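Local coordinates for E2A dna-binding protein (Human adenovirus 5, PDB 2WB0) that binds single-stranded DNA and supports elongation during adenovirus strand-displacement replication, unwinding the template without ATP through its capacity to form multimers, at residues C166-A171 and S178-G183; G236-K241 and Q336-S341. One frame throughout, in Å; residues are numbered along the deposited sequence.

Interaction 1 of 2, residues C166-A171 and S178-G183. With ZN (zinc ion), chain B.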
loop_
_atom_site.group_PDB
_atom_site.type_symbol
_atom_site.label_atom_id
_atom_site.label_comp_id
_atom_site.label_asym_id
_atom_site.label_seq_id
_atom_site.Cartn_x
_atom_site.Cartn_y
_atom_site.Cartn_z
ATOM N N CYS A 166 8.949 16.212 0.697
ATOM C CA CYS A 166 9.831 15.754 -0.401
ATOM C C CYS A 166 10.798 16.935 -0.696
ATOM O O CYS A 166 10.369 18.072 -0.604
ATOM C CB CYS A 166 8.960 15.513 -1.617
ATOM S SG CYS A 166 9.922 15.241 -3.107
ATOM N N VAL A 167 12.088 16.705 -1.005
ATOM C CA VAL A 167 12.973 17.904 -1.190
ATOM C C VAL A 167 12.495 18.825 -2.323
ATOM O O VAL A 167 12.692 20.063 -2.278
ATOM C CB VAL A 167 14.460 17.507 -1.352
ATOM C CG1 VAL A 167 14.660 16.696 -2.640
ATOM C CG2 VAL A 167 15.313 18.747 -1.295
ATOM N N HIS A 168 11.803 18.244 -3.304
ATOM C CA HIS A 168 11.329 19.010 -4.456
ATOM C C HIS A 168 10.185 19.928 -4.088
ATOM O O HIS A 168 9.859 20.837 -4.860
ATOM C CB HIS A 168 10.918 18.053 -5.544
ATOM C CG HIS A 168 12.051 17.176 -5.987
ATOM N ND1 HIS A 168 12.921 17.543 -6.991
ATOM C CD2 HIS A 168 12.456 15.958 -5.557
ATOM C CE1 HIS A 168 13.820 16.587 -7.160
ATOM N NE2 HIS A 168 13.560 15.611 -6.305
ATOM N N ASP A 169 9.663 19.752 -2.891
ATOM C CA ASP A 169 8.662 20.660 -2.324
ATOM C C ASP A 169 9.206 21.652 -1.344
ATOM O O ASP A 169 8.413 22.323 -0.676
ATOM C CB ASP A 169 7.525 19.822 -1.694
ATOM C CG ASP A 169 6.816 18.918 -2.744
ATOM O OD1 ASP A 169 6.767 19.321 -3.957
ATOM O OD2 ASP A 169 6.330 17.813 -2.376
ATOM N N ALA A 170 10.549 21.760 -1.216
ATOM C CA ALA A 170 11.106 22.474 -0.032
ATOM C C ALA A 170 10.737 23.976 0.011
ATOM O O ALA A 170 10.617 24.573 1.081
ATOM C CB ALA A 170 12.641 22.267 0.093
ATOM N N ALA A 171 10.442 24.544 -1.142
ATOM C CA ALA A 171 10.018 25.956 -1.215
ATOM C C ALA A 171 8.468 26.131 -1.319
ATOM O O ALA A 171 7.984 27.231 -1.492
ATOM C CB ALA A 171 10.768 26.657 -2.419
ATOM N N SER A 178 4.630 20.289 -5.450
ATOM C CA SER A 178 5.113 20.781 -6.744
ATOM C C SER A 178 4.930 19.731 -7.836
ATOM O O SER A 178 4.715 18.541 -7.533
ATOM C CB SER A 178 6.606 21.120 -6.613
ATOM O OG SER A 178 7.418 19.946 -6.728
ATOM N N GLY A 179 5.132 20.148 -9.100
ATOM C CA GLY A 179 5.093 19.250 -10.265
ATOM C C GLY A 179 6.230 18.235 -10.288
ATOM O O GLY A 179 6.249 17.324 -11.103
ATOM N N LYS A 180 7.186 18.376 -9.376
ATOM C CA LYS A 180 8.271 17.388 -9.303
ATOM C C LYS A 180 8.191 16.542 -8.040
ATOM O O LYS A 180 9.093 15.727 -7.781
ATOM C CB LYS A 180 9.614 18.095 -9.326
ATOM C CG LYS A 180 9.922 18.735 -10.732
ATOM C CD LYS A 180 11.241 19.487 -10.667
ATOM C CE LYS A 180 11.581 20.157 -12.041
ATOM N NZ LYS A 180 11.384 19.149 -13.139
ATOM N N SER A 181 7.141 16.741 -7.253
ATOM C CA SER A 181 6.978 16.000 -5.986
ATOM C C SER A 181 6.728 14.527 -6.229
ATOM O O SER A 181 6.249 14.154 -7.299
ATOM C CB SER A 181 5.751 16.509 -5.239
ATOM O OG SER A 181 5.679 15.896 -3.956
ATOM N N CYS A 182 7.060 13.685 -5.223
ATOM C CA CYS A 182 6.614 12.287 -5.182
ATOM C C CYS A 182 5.289 12.179 -4.419
ATOM O O CYS A 182 4.684 11.104 -4.408
ATOM C CB CYS A 182 7.682 11.355 -4.516
ATOM S SG CYS A 182 8.061 11.866 -2.840
ATOM N N GLY A 183 4.834 13.288 -3.818
ATOM C CA GLY A 183 3.544 13.360 -3.121
ATOM C C GLY A 183 3.610 12.933 -1.647
ATOM O O GLY A 183 2.596 12.862 -0.973
HETATM ZN ZN ZN B . 10.148 12.906 -3.093
#
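Cys166 and Cys182 meet at a zinc ion, each SG lying 2.3 Å from the metal, while Cys166 SG and Cys182 SG stay 3.9 Å apart. Cys166 holds its SG anti to the backbone N (chi1 170°), which carries the sulphur across to the other segment. Cys111 and His113 complete the coordination, and the backbone N of His168 donates a hydrogen bond to Cys166 SG, a second-shell contact that should temper the thiolate's charge.

One layer out from the metal, the buried carboxylate of Asp169 spreads its two oxygens over two serines. OD2 receives the hydroxyl of Ser181 through its syn lone pair, with Ser181 OG at 2.6 Å from Asp169 OD2. That same OG accepts from Gly183 N at 2.7 Å, an ST turn, so this hydroxyl is gripped twice, donating to Asp169 and accepting from Gly183, the residue after the zinc ligand Cys182. Asp169 OD1 takes the N-H of Ser178, at 2.8 Å from N to OD1, from above the carboxylate plane (47° out of it). Ser178 OG sits 2.9 Å from Asp169 OD1, with His168 O also near enough to compete for its proton, and it accepts from Lys180 N in a second ST turn. Farther from the metal, His168 CB packs 3.7 Å from Lys180 O, and the two side chains cross at about a right angle.

A 3-10 turn at 167-169 and a type I turn from Ser178 to Ser181 are thereby clamped together around half of a structural zinc site of three cysteines and one histidine, in the first zinc-binding module of this DNA-binding protein.

Interaction 2 of 2, residues G236-K241 and Q336-S341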
loop_
_atom_site.group_PDB
_atom_site.type_symbol
_atom_site.label_atom_id
_atom_site.label_comp_id
_atom_site.label_asym_id
_atom_site.label_seq_id
_atom_site.Cartn_x
_atom_site.Cartn_y
_atom_site.Cartn_z
ATOM N N GLY A 236 -2.942 15.077 -9.235
ATOM C CA GLY A 236 -2.549 14.800 -7.828
ATOM C C GLY A 236 -1.616 13.609 -7.716
ATOM O O GLY A 236 -0.819 13.300 -8.644
ATOM N N ARG A 237 -1.722 12.913 -6.594
ATOM C CA ARG A 237 -0.709 11.881 -6.291
ATOM C C ARG A 237 -1.014 10.658 -7.173
ATOM O O ARG A 237 -2.165 10.434 -7.454
ATOM C CB ARG A 237 -0.837 11.537 -4.808
ATOM C CG ARG A 237 0.152 10.430 -4.317
ATOM C CD ARG A 237 -0.071 10.152 -2.801
ATOM N NE ARG A 237 0.168 11.343 -1.977
ATOM C CZ ARG A 237 -0.735 12.229 -1.499
ATOM N NH1 ARG A 237 -2.053 12.146 -1.731
ATOM N NH2 ARG A 237 -0.288 13.257 -0.754
ATOM N N GLN A 238 0.013 9.911 -7.594
ATOM C CA GLN A 238 -0.106 8.815 -8.584
ATOM C C GLN A 238 0.129 7.435 -7.991
ATOM O O GLN A 238 0.233 6.426 -8.709
ATOM C CB GLN A 238 0.891 9.076 -9.704
ATOM C CG GLN A 238 0.585 10.440 -10.415
ATOM C CD GLN A 238 -0.753 10.463 -11.051
ATOM O OE1 GLN A 238 -1.030 9.639 -11.920
ATOM N NE2 GLN A 238 -1.613 11.377 -10.631
ATOM N N LEU A 239 0.201 7.352 -6.668
ATOM C CA LEU A 239 0.229 6.077 -5.987
ATOM C C LEU A 239 -0.476 6.238 -4.674
ATOM O O LEU A 239 -0.629 7.332 -4.166
ATOM C CB LEU A 239 1.696 5.594 -5.649
ATOM C CG LEU A 239 2.725 5.707 -6.777
ATOM C CD1 LEU A 239 4.156 6.081 -6.302
ATOM C CD2 LEU A 239 2.689 4.320 -7.494
ATOM N N PRO A 240 -0.910 5.130 -4.076
ATOM C CA PRO A 240 -1.635 5.214 -2.797
ATOM C C PRO A 240 -0.934 6.067 -1.727
ATOM O O PRO A 240 0.318 5.923 -1.505
ATOM C CB PRO A 240 -1.693 3.718 -2.365
ATOM C CG PRO A 240 -2.018 3.051 -3.727
ATOM C CD PRO A 240 -1.034 3.806 -4.683
ATOM N N LYS A 241 -1.693 6.966 -1.058
ATOM C CA LYS A 241 -1.082 7.796 -0.052
ATOM C C LYS A 241 -0.536 6.920 1.113
ATOM O O LYS A 241 -1.134 5.880 1.464
ATOM C CB LYS A 241 -2.118 8.763 0.561
ATOM C CG LYS A 241 -1.460 9.867 1.349
ATOM C CD LYS A 241 -2.616 10.781 1.928
ATOM C CE LYS A 241 -2.150 12.141 2.610
ATOM N NZ LYS A 241 -1.351 11.805 3.857
ATOM N N GLN A 336 5.467 10.646 -10.571
ATOM C CA GLN A 336 5.455 12.063 -10.207
ATOM C C GLN A 336 4.074 12.656 -9.974
ATOM O O GLN A 336 3.132 12.347 -10.712
ATOM C CB GLN A 336 6.136 12.837 -11.338
ATOM C CG GLN A 336 6.596 14.167 -10.981
ATOM C CD GLN A 336 7.608 14.631 -12.018
ATOM O OE1 GLN A 336 8.826 14.665 -11.788
ATOM N NE2 GLN A 336 7.099 14.947 -13.179
ATOM N N TYR A 337 3.944 13.482 -8.939
ATOM C CA TYR A 337 2.702 14.117 -8.598
ATOM C C TYR A 337 2.305 14.983 -9.800
ATOM O O TYR A 337 3.184 15.578 -10.438
ATOM C CB TYR A 337 2.938 15.046 -7.410
ATOM C CG TYR A 337 1.707 15.623 -6.834
ATOM C CD1 TYR A 337 1.195 16.841 -7.289
ATOM C CD2 TYR A 337 1.073 14.993 -5.765
ATOM C CE1 TYR A 337 0.028 17.384 -6.720
ATOM C CE2 TYR A 337 -0.056 15.544 -5.171
ATOM C CZ TYR A 337 -0.583 16.721 -5.681
ATOM O OH TYR A 337 -1.675 17.238 -5.078
ATOM N N ARG A 338 0.999 14.982 -10.106
ATOM C CA ARG A 338 0.478 15.793 -11.184
ATOM C C ARG A 338 -0.169 17.011 -10.659
ATOM O O ARG A 338 -1.346 17.031 -10.258
ATOM C CB ARG A 338 -0.456 15.014 -12.124
ATOM C CG ARG A 338 0.306 13.818 -12.770
ATOM C CD ARG A 338 -0.576 13.045 -13.805
ATOM N NE ARG A 338 -0.860 13.912 -14.993
ATOM C CZ ARG A 338 -2.069 14.179 -15.489
ATOM N NH1 ARG A 338 -3.186 13.657 -14.963
ATOM N NH2 ARG A 338 -2.155 15.004 -16.515
ATOM N N ASN A 339 0.603 18.082 -10.756
ATOM C CA ASN A 339 0.209 19.288 -10.076
ATOM C C ASN A 339 -0.578 20.178 -11.041
ATOM O O ASN A 339 -0.270 20.211 -12.206
ATOM C CB ASN A 339 1.466 20.073 -9.622
ATOM C CG ASN A 339 1.076 21.237 -8.781
ATOM O OD1 ASN A 339 0.246 21.083 -7.869
ATOM N ND2 ASN A 339 1.566 22.425 -9.121
ATOM N N VAL A 340 -1.568 20.899 -10.548
ATOM C CA VAL A 340 -2.091 21.986 -11.341
ATOM C C VAL A 340 -2.035 23.237 -10.436
ATOM O O VAL A 340 -2.422 23.171 -9.308
ATOM C CB VAL A 340 -3.467 21.625 -12.058
ATOM C CG1 VAL A 340 -4.488 21.100 -11.077
ATOM C CG2 VAL A 340 -3.983 22.869 -12.885
ATOM N N SER A 341 -1.382 24.323 -10.882
ATOM C CA SER A 341 -1.217 25.540 -10.002
ATOM C C SER A 341 -2.034 26.643 -10.614
ATOM O O SER A 341 -1.727 27.099 -11.726
ATOM C CB SER A 341 0.274 25.990 -9.892
ATOM O OG SER A 341 0.514 26.843 -8.696
#
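Tyr337 lays one face of its ring against the backbone of Gly236, whose CA stands 3.8 Å from the ring centroid and 21° off the normal, a CH-pi contact. CG is anti to the backbone N (chi1 -172°), pointing the side chain so that the ring meets segment 236-241, where Tyr337 CE2 also comes 3.4 Å from Arg237 N. Phe177 stacks on the same tyrosine.

Gly236 adopts backbone angles that call for glycine, and it pairs with Arg338 on two hydrogen bonds: Gly236 N to Arg338 O at 2.7 Å, and Arg338 N to Gly236 O at 2.9 Å. The carbonyl of Gly236 carries a further donor, since Gln238, folded back on its own segment, brings NE2 to Gly236 O at 2.9 Å. Arg338 N and this amide arrive from opposite faces of the carbonyl plane. Gln238 NE2 also serves Phe234 O.

The Gln238 amide rests on the aliphatic part of Arg338, Gln238 NE2 lying 3.7 Å from Arg338 CD, and its plane stands nearly perpendicular (88°) to the guanidinium. Arg237 touches the tyrosine ring with CB, but its guanidinium turns to other partners: Lys241 CG covers one face, while NH1 bonds to Cys278 O.

The result is an isolated antiparallel beta bridge, a hydrogen-bonded pair backed by an aromatic ring, which ties the C-terminal segment to a loop of the second zinc-binding module.

Overall arrangement
The two contacts lie about 10 Å apart, centre to centre. Both are partly buried, but interaction 1 sits farther out, about 21 Å from the chain's centre to its own, against about 16 Å for interaction 2. Interaction 1 is local, closing a single loop with metal ligation and a carboxylate shared between serine hydroxyls and a backbone N-H; interaction 2 joins segments almost a hundred residues apart by backbone pairing and ring packing. Ser181 O lies 2.9 Å from Tyr337 N and Gly183 O 2.9 Å from Arg237 NH2, both probable hydrogen bonds, showing how the zinc-bound loop of the first module lies against the junction between a loop of the second module and the C-terminal segment.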